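PDB 3TR3: BolA from Coxiella burnetii, which is of unknown function but belongs to the BolA/IbaG family, whose members are linked to the stress response. Local coordinates for residues 12-15 and 20-23; 8-13 and 33-38; 40-45 and 52-57. All blocks are in the same frame, centred on the assembly; numbering follows the deposited sequence.

Contact 1 of 3, residues 12-15 and 20-23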
ATOM      1  N   GLN B  12       5.068  -7.722  -1.878  1.00 35.19           N
ATOM      2  CA  GLN B  12       5.093  -8.844  -2.798  1.00 39.93           C
ATOM      3  C   GLN B  12       5.104 -10.232  -2.104  1.00 38.49           C
ATOM      4  O   GLN B  12       4.404 -11.133  -2.532  1.00 35.90           O
ATOM      5  CB  GLN B  12       6.267  -8.707  -3.768  1.00 47.09           C
ATOM      6  CG  GLN B  12       6.087  -7.541  -4.748  1.00 57.92           C
ATOM      7  CD  GLN B  12       7.147  -7.513  -5.858  1.00 66.74           C
ATOM      8  OE1 GLN B  12       8.346  -7.755  -5.617  1.00 69.21           O
ATOM      9  NE2 GLN B  12       6.705  -7.216  -7.086  1.00 67.09           N
ATOM     10  N   TRP B  13       5.917 -10.384  -1.055  1.00 39.15           N
ATOM     11  CA  TRP B  13       6.109 -11.651  -0.361  1.00 34.56           C
ATOM     12  C   TRP B  13       4.818 -12.108   0.329  1.00 37.22           C
ATOM     13  O   TRP B  13       4.440 -13.269   0.235  1.00 41.51           O
ATOM     14  CB  TRP B  13       7.231 -11.543   0.676  1.00 30.04           C
ATOM     15  CG  TRP B  13       8.618 -11.351   0.119  1.00 38.33           C
ATOM     16  CD1 TRP B  13       9.054 -11.666  -1.138  1.00 41.97           C
ATOM     17  CD2 TRP B  13       9.753 -10.777   0.802  1.00 37.51           C
ATOM     18  NE1 TRP B  13      10.385 -11.339  -1.277  1.00 41.39           N
ATOM     19  CE2 TRP B  13      10.841 -10.796  -0.105  1.00 40.51           C
ATOM     20  CE3 TRP B  13       9.954 -10.264   2.095  1.00 32.57           C
ATOM     21  CZ2 TRP B  13      12.113 -10.312   0.231  1.00 41.09           C
ATOM     22  CZ3 TRP B  13      11.214  -9.790   2.436  1.00 37.48           C
ATOM     23  CH2 TRP B  13      12.282  -9.815   1.501  1.00 41.17           C
ATOM     24  N   ILE B  14       4.140 -11.188   1.006  1.00 34.31           N
ATOM     25  CA  ILE B  14       2.905 -11.521   1.694  1.00 35.22           C
ATOM     26  C   ILE B  14       1.802 -11.856   0.699  1.00 37.26           C
ATOM     27  O   ILE B  14       1.086 -12.822   0.882  1.00 42.15           O
ATOM     28  CB  ILE B  14       2.438 -10.396   2.610  1.00 31.65           C
ATOM     29  CG1 ILE B  14       3.458 -10.132   3.717  1.00 27.44           C
ATOM     30  CG2 ILE B  14       1.081 -10.722   3.184  1.00 29.03           C
ATOM     31  CD1 ILE B  14       3.095  -8.850   4.562  1.00 23.89           C
ATOM     32  N   GLU B  15       1.672 -11.079  -0.371  1.00 33.44           N
ATOM     33  CA  GLU B  15       0.675 -11.400  -1.397  1.00 33.23           C
ATOM     34  C   GLU B  15       0.966 -12.694  -2.177  1.00 38.18           C
ATOM     35  O   GLU B  15       0.069 -13.319  -2.709  1.00 43.96           O
ATOM     36  CB  GLU B  15       0.459 -10.220  -2.344  1.00 29.00           C
ATOM     37  CG  GLU B  15      -0.083  -8.986  -1.623  1.00 33.62           C
ATOM     38  CD  GLU B  15      -0.145  -7.751  -2.511  1.00 39.54           C
ATOM     39  OE1 GLU B  15       0.497  -7.749  -3.588  1.00 44.55           O
ATOM     40  OE2 GLU B  15      -0.843  -6.787  -2.127  1.00 37.13           O
ATOM     41  N   GLU B  20      -5.407 -14.357  -1.901  1.00 37.51           N
ATOM     42  CA  GLU B  20      -6.476 -13.388  -1.719  1.00 37.28           C
ATOM     43  C   GLU B  20      -6.101 -12.267  -0.738  1.00 37.51           C
ATOM     44  O   GLU B  20      -6.978 -11.531  -0.283  1.00 40.16           O
ATOM     45  CB  GLU B  20      -7.780 -14.079  -1.256  1.00 40.56           C
ATOM     46  CG  GLU B  20      -8.167 -15.284  -2.056  1.00 45.37           C
ATOM     47  CD  GLU B  20      -8.321 -14.981  -3.541  1.00 53.02           C
ATOM     48  OE1 GLU B  20      -8.891 -13.917  -3.867  1.00 52.68           O
ATOM     49  OE2 GLU B  20      -7.876 -15.808  -4.381  1.00 57.04           O
ATOM     50  N   SER B  21      -4.821 -12.115  -0.407  1.00 35.42           N
ATOM     51  CA  SER B  21      -4.451 -10.962   0.421  1.00 34.05           C
ATOM     52  C   SER B  21      -4.023  -9.741  -0.414  1.00 34.31           C
ATOM     53  O   SER B  21      -3.466  -9.869  -1.506  1.00 39.07           O
ATOM     54  CB  SER B  21      -3.412 -11.300   1.518  1.00 29.43           C
ATOM     55  OG  SER B  21      -2.170 -11.709   0.975  1.00 32.31           O
ATOM     56  N   ARG B  22      -4.318  -8.563   0.114  1.00 32.68           N
ATOM     57  CA  ARG B  22      -3.830  -7.282  -0.419  1.00 29.23           C
ATOM     58  C   ARG B  22      -3.091  -6.537   0.680  1.00 28.64           C
ATOM     59  O   ARG B  22      -3.674  -6.270   1.760  1.00 29.05           O
ATOM     60  CB  ARG B  22      -4.984  -6.423  -0.971  1.00 29.51           C
ATOM     61  CG  ARG B  22      -4.534  -5.064  -1.579  1.00 79.35           C
ATOM     62  CD  ARG B  22      -5.662  -4.323  -2.320  1.00 78.84           C
ATOM     63  NE  ARG B  22      -6.215  -5.121  -3.421  1.00 78.29           N
ATOM     64  CZ  ARG B  22      -7.464  -5.016  -3.867  1.00 76.73           C
ATOM     65  NH1 ARG B  22      -8.302  -4.149  -3.298  1.00 76.76           N
ATOM     66  NH2 ARG B  22      -7.884  -5.783  -4.875  1.00 73.80           N
ATOM     67  N   VAL B  23      -1.804  -6.223   0.441  1.00 26.44           N
ATOM     68  CA  VAL B  23      -1.099  -5.321   1.367  1.00 27.88           C
ATOM     69  C   VAL B  23      -1.377  -3.822   0.980  1.00 32.88           C
ATOM     70  O   VAL B  23      -0.755  -3.263   0.062  1.00 37.78           O
ATOM     71  CB  VAL B  23       0.420  -5.652   1.491  1.00 33.09           C
ATOM     72  CG1 VAL B  23       1.072  -4.835   2.599  1.00 33.09           C
ATOM     73  CG2 VAL B  23       0.632  -7.142   1.737  1.00 28.38           C
TER
HETATM   74  O   HOH W   1      -2.619 -12.021  -3.254  1.00 39.64           O
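Glu15, near the end of helix 7-17, reaches across to the start of strand 22-28 and binds the backbone N-H of Val23. The bond, Val23 N to Glu15 OE2, is 2.8 Å long, uses the lone pair that faces away from OE1, and has an N-H...O angle of 158°. CG is turned opposite the carbonyl carbon (chi1 -62°) and the chain beyond it runs extended, which carries the acid past Ser21, where Glu15 CG lies 3.5 Å from Ser21 O, to the amide. A glutamate suits the place because its length spans the gap between helix and strand; a weak, long ion pair with Lys11 NZ draws on the same oxygen. A water gives a second polar link, donating to Glu15 O at 3.0 Å and to Ser21 O at 2.9 Å. Serine is small enough to sit beside the helix end, with OG hydrogen-bonded to Leu18 O. On the buried side Val23 CG2 lies 3.8 Å from Ile14 CB, with Ile14 CG2 and CD1 also close to that methyl. The two beta-branched side chains cross at about a right angle, the valine methyl set against the isoleucine's branch point. The contact spans the short connection from helix 7-17 into strand 22-28, outermost in the sheet of this chain, where Arg22 pairs by backbone with Leu38 of strand 32-38 and packs on Arg22 of the second subunit.

Contact 2 of 3, residues 8-13 and 33-38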
ATOM      1  N   HIS B   8       8.445  -2.767  -0.794  1.00 34.18           N
ATOM      2  CA  HIS B   8       7.859  -3.473  -1.946  1.00 36.23           C
ATOM      3  C   HIS B   8       8.100  -5.005  -1.819  1.00 36.82           C
ATOM      4  O   HIS B   8       7.322  -5.801  -2.314  1.00 36.61           O
ATOM      5  CB  HIS B   8       8.453  -2.929  -3.258  1.00 35.40           C
ATOM      6  CG  HIS B   8       7.754  -3.400  -4.498  1.00 45.10           C
ATOM      7  ND1 HIS B   8       6.432  -3.105  -4.773  1.00 51.42           N
ATOM      8  CD2 HIS B   8       8.197  -4.139  -5.550  1.00 45.95           C
ATOM      9  CE1 HIS B   8       6.091  -3.632  -5.938  1.00 51.98           C
ATOM     10  NE2 HIS B   8       7.148  -4.264  -6.429  1.00 50.09           N
ATOM     11  N   ASP B   9       9.213  -5.388  -1.195  1.00 35.21           N
ATOM     12  CA  ASP B   9       9.441  -6.761  -0.801  1.00 39.03           C
ATOM     13  C   ASP B   9       8.317  -7.255   0.136  1.00 38.72           C
ATOM     14  O   ASP B   9       7.705  -8.276  -0.122  1.00 40.99           O
ATOM     15  CB  ASP B   9      10.780  -6.905  -0.084  1.00 37.66           C
ATOM     16  CG  ASP B   9      11.965  -6.758  -1.014  1.00 44.00           C
ATOM     17  OD1 ASP B   9      11.858  -7.076  -2.220  1.00 42.32           O
ATOM     18  OD2 ASP B   9      13.019  -6.308  -0.517  1.00 49.62           O
ATOM     19  N   ILE B  10       8.087  -6.534   1.227  1.00 37.85           N
ATOM     20  CA  ILE B  10       7.145  -6.948   2.238  1.00 40.38           C
ATOM     21  C   ILE B  10       5.804  -7.214   1.530  1.00 42.06           C
ATOM     22  O   ILE B  10       5.138  -8.229   1.797  1.00 39.18           O
ATOM     23  CB  ILE B  10       6.931  -5.847   3.321  1.00 48.58           C
ATOM     24  CG1 ILE B  10       8.228  -5.501   4.073  1.00 43.64           C
ATOM     25  CG2 ILE B  10       5.826  -6.258   4.301  1.00 49.82           C
ATOM     26  CD1 ILE B  10       8.874  -6.634   4.794  1.00 38.65           C
ATOM     27  N   LYS B  11       5.441  -6.317   0.605  1.00 31.87           N
ATOM     28  CA  LYS B  11       4.154  -6.366  -0.075  1.00 29.81           C
ATOM     29  C   LYS B  11       4.031  -7.529  -1.055  1.00 37.94           C
ATOM     30  O   LYS B  11       2.999  -8.230  -1.068  1.00 34.43           O
ATOM     31  CB  LYS B  11       3.855  -5.039  -0.789  1.00 28.79           C
ATOM     32  CG  LYS B  11       2.894  -5.157  -1.956  1.00 36.17           C
ATOM     33  CD  LYS B  11       2.432  -3.771  -2.419  1.00 43.54           C
ATOM     34  CE  LYS B  11       1.858  -3.824  -3.832  1.00 51.00           C
ATOM     35  NZ  LYS B  11       0.450  -4.271  -3.885  1.00 54.97           N
ATOM     36  N   GLN B  12       5.068  -7.722  -1.878  1.00 35.19           N
ATOM     37  CA  GLN B  12       5.093  -8.844  -2.798  1.00 39.93           C
ATOM     38  C   GLN B  12       5.104 -10.232  -2.104  1.00 38.49           C
ATOM     39  O   GLN B  12       4.404 -11.133  -2.532  1.00 35.90           O
ATOM     40  CB  GLN B  12       6.267  -8.707  -3.768  1.00 47.09           C
ATOM     41  CG  GLN B  12       6.087  -7.541  -4.748  1.00 57.92           C
ATOM     42  CD  GLN B  12       7.147  -7.513  -5.858  1.00 66.74           C
ATOM     43  OE1 GLN B  12       8.346  -7.755  -5.617  1.00 69.21           O
ATOM     44  NE2 GLN B  12       6.705  -7.216  -7.086  1.00 67.09           N
ATOM     45  N   TRP B  13       5.917 -10.384  -1.055  1.00 39.15           N
ATOM     46  CA  TRP B  13       6.109 -11.651  -0.361  1.00 34.56           C
ATOM     47  C   TRP B  13       4.818 -12.108   0.329  1.00 37.22           C
ATOM     48  O   TRP B  13       4.440 -13.269   0.235  1.00 41.51           O
ATOM     49  CB  TRP B  13       7.231 -11.543   0.676  1.00 30.04           C
ATOM     50  CG  TRP B  13       8.618 -11.351   0.119  1.00 38.33           C
ATOM     51  CD1 TRP B  13       9.054 -11.666  -1.138  1.00 41.97           C
ATOM     52  CD2 TRP B  13       9.753 -10.777   0.802  1.00 37.51           C
ATOM     53  NE1 TRP B  13      10.385 -11.339  -1.277  1.00 41.39           N
ATOM     54  CE2 TRP B  13      10.841 -10.796  -0.105  1.00 40.51           C
ATOM     55  CE3 TRP B  13       9.954 -10.264   2.095  1.00 32.57           C
ATOM     56  CZ2 TRP B  13      12.113 -10.312   0.231  1.00 41.09           C
ATOM     57  CZ3 TRP B  13      11.214  -9.790   2.436  1.00 37.48           C
ATOM     58  CH2 TRP B  13      12.282  -9.815   1.501  1.00 41.17           C
ATOM     59  N   PHE B  33       9.217  -2.424  10.278  1.00 35.96           N
ATOM     60  CA  PHE B  33       8.185  -2.246   9.277  1.00 34.20           C
ATOM     61  C   PHE B  33       6.800  -2.311   9.941  1.00 37.84           C
ATOM     62  O   PHE B  33       6.660  -2.821  11.059  1.00 41.31           O
ATOM     63  CB  PHE B  33       8.279  -3.346   8.215  1.00 31.98           C
ATOM     64  CG  PHE B  33       9.556  -3.347   7.420  1.00 31.19           C
ATOM     65  CD1 PHE B  33       9.635  -2.662   6.195  1.00 29.30           C
ATOM     66  CD2 PHE B  33      10.668  -4.061   7.864  1.00 28.20           C
ATOM     67  CE1 PHE B  33      10.820  -2.696   5.429  1.00 27.59           C
ATOM     68  CE2 PHE B  33      11.869  -4.085   7.119  1.00 24.17           C
ATOM     69  CZ  PHE B  33      11.947  -3.408   5.910  1.00 27.47           C
ATOM     70  N   GLU B  34       5.802  -1.771   9.242  1.00 37.97           N
ATOM     71  CA  GLU B  34       4.382  -1.906   9.576  1.00 41.36           C
ATOM     72  C   GLU B  34       3.664  -2.235   8.297  1.00 39.92           C
ATOM     73  O   GLU B  34       3.960  -1.669   7.243  1.00 41.53           O
ATOM     74  CB  GLU B  34       3.787  -0.607  10.111  1.00 48.60           C
ATOM     75  CG  GLU B  34       4.431  -0.076  11.364  1.00 64.05           C
ATOM     76  CD  GLU B  34       4.142   1.411  11.564  1.00 81.92           C
ATOM     77  OE1 GLU B  34       3.696   2.079  10.594  1.00 85.56           O
ATOM     78  OE2 GLU B  34       4.362   1.913  12.693  1.00 88.19           O
ATOM     79  N   ALA B  35       2.704  -3.143   8.387  1.00 34.93           N
ATOM     80  CA  ALA B  35       1.927  -3.536   7.234  1.00 27.45           C
ATOM     81  C   ALA B  35       0.454  -3.620   7.633  1.00 31.68           C
ATOM     82  O   ALA B  35       0.136  -3.997   8.762  1.00 36.17           O
ATOM     83  CB  ALA B  35       2.438  -4.886   6.679  1.00 27.31           C
ATOM     84  N   VAL B  36      -0.432  -3.221   6.722  1.00 27.50           N
ATOM     85  CA  VAL B  36      -1.858  -3.352   6.911  1.00 28.48           C
ATOM     86  C   VAL B  36      -2.215  -4.342   5.842  1.00 31.58           C
ATOM     87  O   VAL B  36      -1.869  -4.138   4.678  1.00 29.33           O
ATOM     88  CB  VAL B  36      -2.633  -2.032   6.718  1.00 27.78           C
ATOM     89  CG1 VAL B  36      -4.108  -2.226   7.026  1.00 25.59           C
ATOM     90  CG2 VAL B  36      -2.032  -0.902   7.588  1.00 25.56           C
ATOM     91  N   VAL B  37      -2.810  -5.465   6.268  1.00 29.82           N
ATOM     92  CA  VAL B  37      -3.088  -6.595   5.390  1.00 27.48           C
ATOM     93  C   VAL B  37      -4.580  -6.876   5.413  1.00 30.61           C
ATOM     94  O   VAL B  37      -5.187  -6.930   6.492  1.00 28.13           O
ATOM     95  CB  VAL B  37      -2.313  -7.870   5.814  1.00 35.70           C
ATOM     96  CG1 VAL B  37      -2.525  -8.968   4.780  1.00 23.40           C
ATOM     97  CG2 VAL B  37      -0.844  -7.575   5.927  1.00 23.08           C
ATOM     98  N   LEU B  38      -5.167  -6.989   4.219  1.00 30.70           N
ATOM     99  CA  LEU B  38      -6.549  -7.388   4.068  1.00 28.24           C
ATOM    100  C   LEU B  38      -6.535  -8.813   3.532  1.00 33.63           C
ATOM    101  O   LEU B  38      -5.791  -9.111   2.592  1.00 34.01           O
ATOM    102  CB  LEU B  38      -7.356  -6.457   3.126  1.00 23.41           C
ATOM    103  CG  LEU B  38      -7.401  -4.932   3.359  1.00 33.56           C
ATOM    104  CD1 LEU B  38      -8.546  -4.164   2.597  1.00 23.84           C
ATOM    105  CD2 LEU B  38      -7.401  -4.543   4.824  1.00 30.17           C
TER
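Helix segment 8-13 lies over strand segment 33-38 with the backbones closest at Ile10 and Ala35, whose CA atoms are 8.0 Å apart, a spacing that side chains bridge. The extended strand alternates its side chains, so that Phe33 and Ala35 face the helix and Glu34 points away. Ile10 makes the link from the helix. Its CG1 sits over one face of the Phe33 ring, 4.2 Å from the centroid and 25° off the normal, a CH-pi contact displaced toward the rim, where Phe33 CD1 is nearest to Ile10 CG1 at 3.8 Å. With chi1 -61° the CG1 branch is turned opposite the carbonyl carbon, which directs it at the ring, while Ile10 CG2 takes the other direction, toward Ala35 CB at 4.4 Å. This is helix-on-sheet packing of the BolA fold, which resembles the class II KH fold: helix 7-17 rests on a mixed sheet in which strand 32-38 is central, antiparallel to 22-28 and parallel to 68-74. A branched isoleucine can meet two strand residues at once, and the small alanine lets the helix come near the sheet beside the bulkier phenylalanine. The layer goes on past the pair: Ile10 also touches Val5 and Ile66, and Phe33 and Ala35 pack against Leu69 and Leu71 of strand 68-74. At the helix's outer side His8 ND1 makes a weak hydrogen bond to Glu27 of the second subunit.

Contact 3 of 3, residues 40-45 and 52-57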
ATOM      1  N   PRO B  40      -9.775 -12.109   3.293  1.00 38.22           N
ATOM      2  CA  PRO B  40     -11.054 -12.705   3.722  1.00 38.93           C
ATOM      3  C   PRO B  40     -10.854 -13.967   4.591  1.00 40.05           C
ATOM      4  O   PRO B  40     -11.740 -14.328   5.355  1.00 46.07           O
ATOM      5  CB  PRO B  40     -11.755 -13.041   2.391  1.00 36.25           C
ATOM      6  CG  PRO B  40     -10.624 -13.197   1.394  1.00 34.02           C
ATOM      7  CD  PRO B  40      -9.600 -12.176   1.828  1.00 35.99           C
ATOM      8  N   THR B  41      -9.683 -14.589   4.496  1.00 36.68           N
ATOM      9  CA  THR B  41      -9.322 -15.752   5.306  1.00 36.55           C
ATOM     10  C   THR B  41      -9.238 -15.435   6.817  1.00 33.69           C
ATOM     11  O   THR B  41      -9.287 -16.326   7.668  1.00 33.50           O
ATOM     12  CB  THR B  41      -7.992 -16.371   4.763  1.00 41.73           C
ATOM     13  OG1 THR B  41      -8.217 -16.884   3.445  1.00 47.93           O
ATOM     14  CG2 THR B  41      -7.455 -17.478   5.630  1.00 34.03           C
ATOM     15  N   PHE B  42      -9.116 -14.160   7.158  1.00 34.71           N
ATOM     16  CA  PHE B  42      -9.042 -13.765   8.570  1.00 34.47           C
ATOM     17  C   PHE B  42     -10.433 -13.843   9.207  1.00 33.66           C
ATOM     18  O   PHE B  42     -10.568 -13.723  10.416  1.00 35.99           O
ATOM     19  CB  PHE B  42      -8.481 -12.340   8.760  1.00 36.04           C
ATOM     20  CG  PHE B  42      -7.072 -12.130   8.233  1.00 34.49           C
ATOM     21  CD1 PHE B  42      -6.169 -13.171   8.163  1.00 30.48           C
ATOM     22  CD2 PHE B  42      -6.655 -10.859   7.827  1.00 33.23           C
ATOM     23  CE1 PHE B  42      -4.867 -12.946   7.674  1.00 30.91           C
ATOM     24  CE2 PHE B  42      -5.362 -10.630   7.356  1.00 30.90           C
ATOM     25  CZ  PHE B  42      -4.457 -11.691   7.286  1.00 28.92           C
ATOM     26  N   GLU B  43     -11.475 -14.032   8.403  1.00 31.98           N
ATOM     27  CA  GLU B  43     -12.824 -14.096   8.985  1.00 33.15           C
ATOM     28  C   GLU B  43     -12.914 -15.185  10.047  1.00 35.34           C
ATOM     29  O   GLU B  43     -12.621 -16.369   9.775  1.00 37.29           O
ATOM     30  CB  GLU B  43     -13.894 -14.280   7.911  1.00 30.96           C
ATOM     31  CG  GLU B  43     -15.300 -14.137   8.426  1.00 39.22           C
ATOM     32  CD  GLU B  43     -15.635 -12.730   8.904  1.00 51.33           C
ATOM     33  OE1 GLU B  43     -15.565 -11.760   8.075  1.00 55.74           O
ATOM     34  OE2 GLU B  43     -15.975 -12.605  10.113  1.00 52.98           O
ATOM     35  N   GLY B  44     -13.259 -14.792  11.272  1.00 37.59           N
ATOM     36  CA  GLY B  44     -13.467 -15.768  12.352  1.00 34.63           C
ATOM     37  C   GLY B  44     -12.176 -16.170  13.044  1.00 36.73           C
ATOM     38  O   GLY B  44     -12.176 -17.050  13.896  1.00 37.15           O
ATOM     39  N   GLN B  45     -11.058 -15.528  12.701  1.00 35.23           N
ATOM     40  CA  GLN B  45      -9.778 -15.927  13.276  1.00 30.65           C
ATOM     41  C   GLN B  45      -9.364 -14.870  14.291  1.00 32.27           C
ATOM     42  O   GLN B  45      -9.591 -13.691  14.104  1.00 34.29           O
ATOM     43  CB  GLN B  45      -8.711 -16.108  12.184  1.00 32.76           C
ATOM     44  CG  GLN B  45      -9.102 -17.051  11.065  1.00 38.91           C
ATOM     45  CD  GLN B  45      -9.444 -18.464  11.583  1.00 45.99           C
ATOM     46  OE1 GLN B  45      -8.851 -18.931  12.561  1.00 47.34           O
ATOM     47  NE2 GLN B  45     -10.418 -19.135  10.941  1.00 48.80           N
ATOM     48  N   ARG B  52      -0.186 -14.758  12.704  1.00 35.47           N
ATOM     49  CA  ARG B  52       0.645 -15.923  12.432  1.00 38.94           C
ATOM     50  C   ARG B  52       0.569 -16.404  10.986  1.00 35.62           C
ATOM     51  O   ARG B  52       1.589 -16.815  10.405  1.00 35.10           O
ATOM     52  CB  ARG B  52       0.337 -17.051  13.407  1.00 44.32           C
ATOM     53  CG  ARG B  52       0.905 -16.748  14.749  1.00 53.21           C
ATOM     54  CD  ARG B  52       0.382 -17.686  15.776  1.00 64.55           C
ATOM     55  NE  ARG B  52       1.155 -17.554  17.005  1.00 77.80           N
ATOM     56  CZ  ARG B  52       0.987 -18.319  18.084  1.00 84.75           C
ATOM     57  NH1 ARG B  52       0.057 -19.279  18.090  1.00 82.56           N
ATOM     58  NH2 ARG B  52       1.749 -18.118  19.157  1.00 86.79           N
ATOM     59  N   LEU B  53      -0.625 -16.349  10.400  1.00 29.72           N
ATOM     60  CA  LEU B  53      -0.755 -16.710   8.989  1.00 31.94           C
ATOM     61  C   LEU B  53       0.181 -15.841   8.117  1.00 37.24           C
ATOM     62  O   LEU B  53       0.802 -16.342   7.168  1.00 36.92           O
ATOM     63  CB  LEU B  53      -2.197 -16.576   8.522  1.00 31.75           C
ATOM     64  CG  LEU B  53      -3.077 -17.796   8.787  1.00 41.33           C
ATOM     65  CD1 LEU B  53      -4.536 -17.563   8.321  1.00 43.58           C
ATOM     66  CD2 LEU B  53      -2.458 -19.063   8.144  1.00 41.16           C
ATOM     67  N   VAL B  54       0.277 -14.547   8.463  1.00 33.32           N
ATOM     68  CA  VAL B  54       1.073 -13.606   7.714  1.00 32.76           C
ATOM     69  C   VAL B  54       2.576 -13.892   7.901  1.00 32.27           C
ATOM     70  O   VAL B  54       3.321 -13.982   6.913  1.00 29.02           O
ATOM     71  CB  VAL B  54       0.718 -12.128   8.061  1.00 33.55           C
ATOM     72  CG1 VAL B  54       1.734 -11.196   7.432  1.00 23.90           C
ATOM     73  CG2 VAL B  54      -0.716 -11.771   7.604  1.00 27.47           C
ATOM     74  N   TYR B  55       3.008 -14.083   9.151  1.00 28.97           N
ATOM     75  CA  TYR B  55       4.400 -14.430   9.420  1.00 29.98           C
ATOM     76  C   TYR B  55       4.764 -15.743   8.744  1.00 34.77           C
ATOM     77  O   TYR B  55       5.890 -15.927   8.298  1.00 37.18           O
ATOM     78  CB  TYR B  55       4.659 -14.571  10.912  1.00 31.34           C
ATOM     79  CG  TYR B  55       4.452 -13.314  11.709  1.00 37.53           C
ATOM     80  CD1 TYR B  55       4.815 -12.081  11.180  1.00 38.14           C
ATOM     81  CD2 TYR B  55       3.911 -13.350  13.003  1.00 37.55           C
ATOM     82  CE1 TYR B  55       4.630 -10.909  11.895  1.00 40.19           C
ATOM     83  CE2 TYR B  55       3.722 -12.167  13.737  1.00 37.39           C
ATOM     84  CZ  TYR B  55       4.089 -10.944  13.171  1.00 42.93           C
ATOM     85  OH  TYR B  55       3.946  -9.733  13.856  1.00 48.26           O
ATOM     86  N   ASN B  56       3.813 -16.678   8.708  1.00 32.15           N
ATOM     87  CA  ASN B  56       4.061 -17.969   8.089  1.00 31.16           C
ATOM     88  C   ASN B  56       4.160 -17.867   6.558  1.00 30.15           C
ATOM     89  O   ASN B  56       5.015 -18.499   5.943  1.00 28.49           O
ATOM     90  CB  ASN B  56       2.982 -18.972   8.536  1.00 37.40           C
ATOM     91  CG  ASN B  56       3.202 -20.360   7.973  1.00 42.52           C
ATOM     92  OD1 ASN B  56       2.702 -20.670   6.884  1.00 46.85           O
ATOM     93  ND2 ASN B  56       3.943 -21.207   8.706  1.00 40.05           N
ATOM     94  N   ALA B  57       3.264 -17.078   5.960  1.00 29.02           N
ATOM     95  CA  ALA B  57       3.344 -16.698   4.559  1.00 30.68           C
ATOM     96  C   ALA B  57       4.695 -16.054   4.165  1.00 37.11           C
ATOM     97  O   ALA B  57       5.091 -16.158   3.023  1.00 36.98           O
ATOM     98  CB  ALA B  57       2.180 -15.754   4.194  1.00 30.48           C
TER
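Segment 40-45 winds from a short 3-10 turn at 40-42 into a type II beta turn from Phe42 to Gln45, and its backbone comes nearest helix segment 52-57 between Phe42 and Leu53, at 8.8 Å between CA atoms. Across that gap two side-chain pairs meet, both apolar. The deeper is Phe42 with Val54: the para carbon CZ of the ring touches Val54 CG2 at 3.8 Å, and the side chains cross at about a right angle. The CB of Phe42 does not lead straight at the helix, but with CG opposite the carbonyl carbon (chi1 -61°) the ring stretches across and brings its far end to the valine. Val54 chi1 is 170°, which places CG1 opposite the backbone N and turns CG2 to the phenylalanine. The arrangement belongs to the connection of a beta-alpha-beta unit, in which strand 32-38 leads through this loop and helices 47-57 and 59-65 to the parallel strand 68-74. Phe42 suits the entrance of such a connection, since its large ring can reach Thr73 and Leu18 as well as the helix, while the short, branched Val54 fits the buried side and packs on Leu71. Nearer the surface, Thr41 CG2 meets Leu53 CD1 at 4.0 Å, the two side chains again crossing at about a right angle; the leucine is long enough to reach the loop, and the threonine offers a methyl yet suits an exposed place. The beta turn is closed by the Gln45 N to Phe42 O hydrogen bond, 3.0 Å, and Gly44 adopts a positive phi that glycine accepts readily. Gln45 O is bonded by Arg50 NE.

How the contacts relate
Contacts 1 and 2 both start from helix 7-17, from successive turns of it, but they reach neighbouring strands of one sheet. Contact 2 is buried and apolar throughout, whereas contact 1 is partly buried and combines an apolar side with a charged acceptor and a water at the helix-strand connection. Contact 3, also partly buried, belongs to the later connection and uses apolar atoms alone, shading from a buried aromatic to an exposed threonine. Packing touches join them: Val23 CG1 lies against Val36 O between contacts 1 and 2, Ile14 meets Val54 between 1 and 3, and Phe42 touches Val37 between 2 and 3. Contacts 1 and 2 alone approach the second subunit.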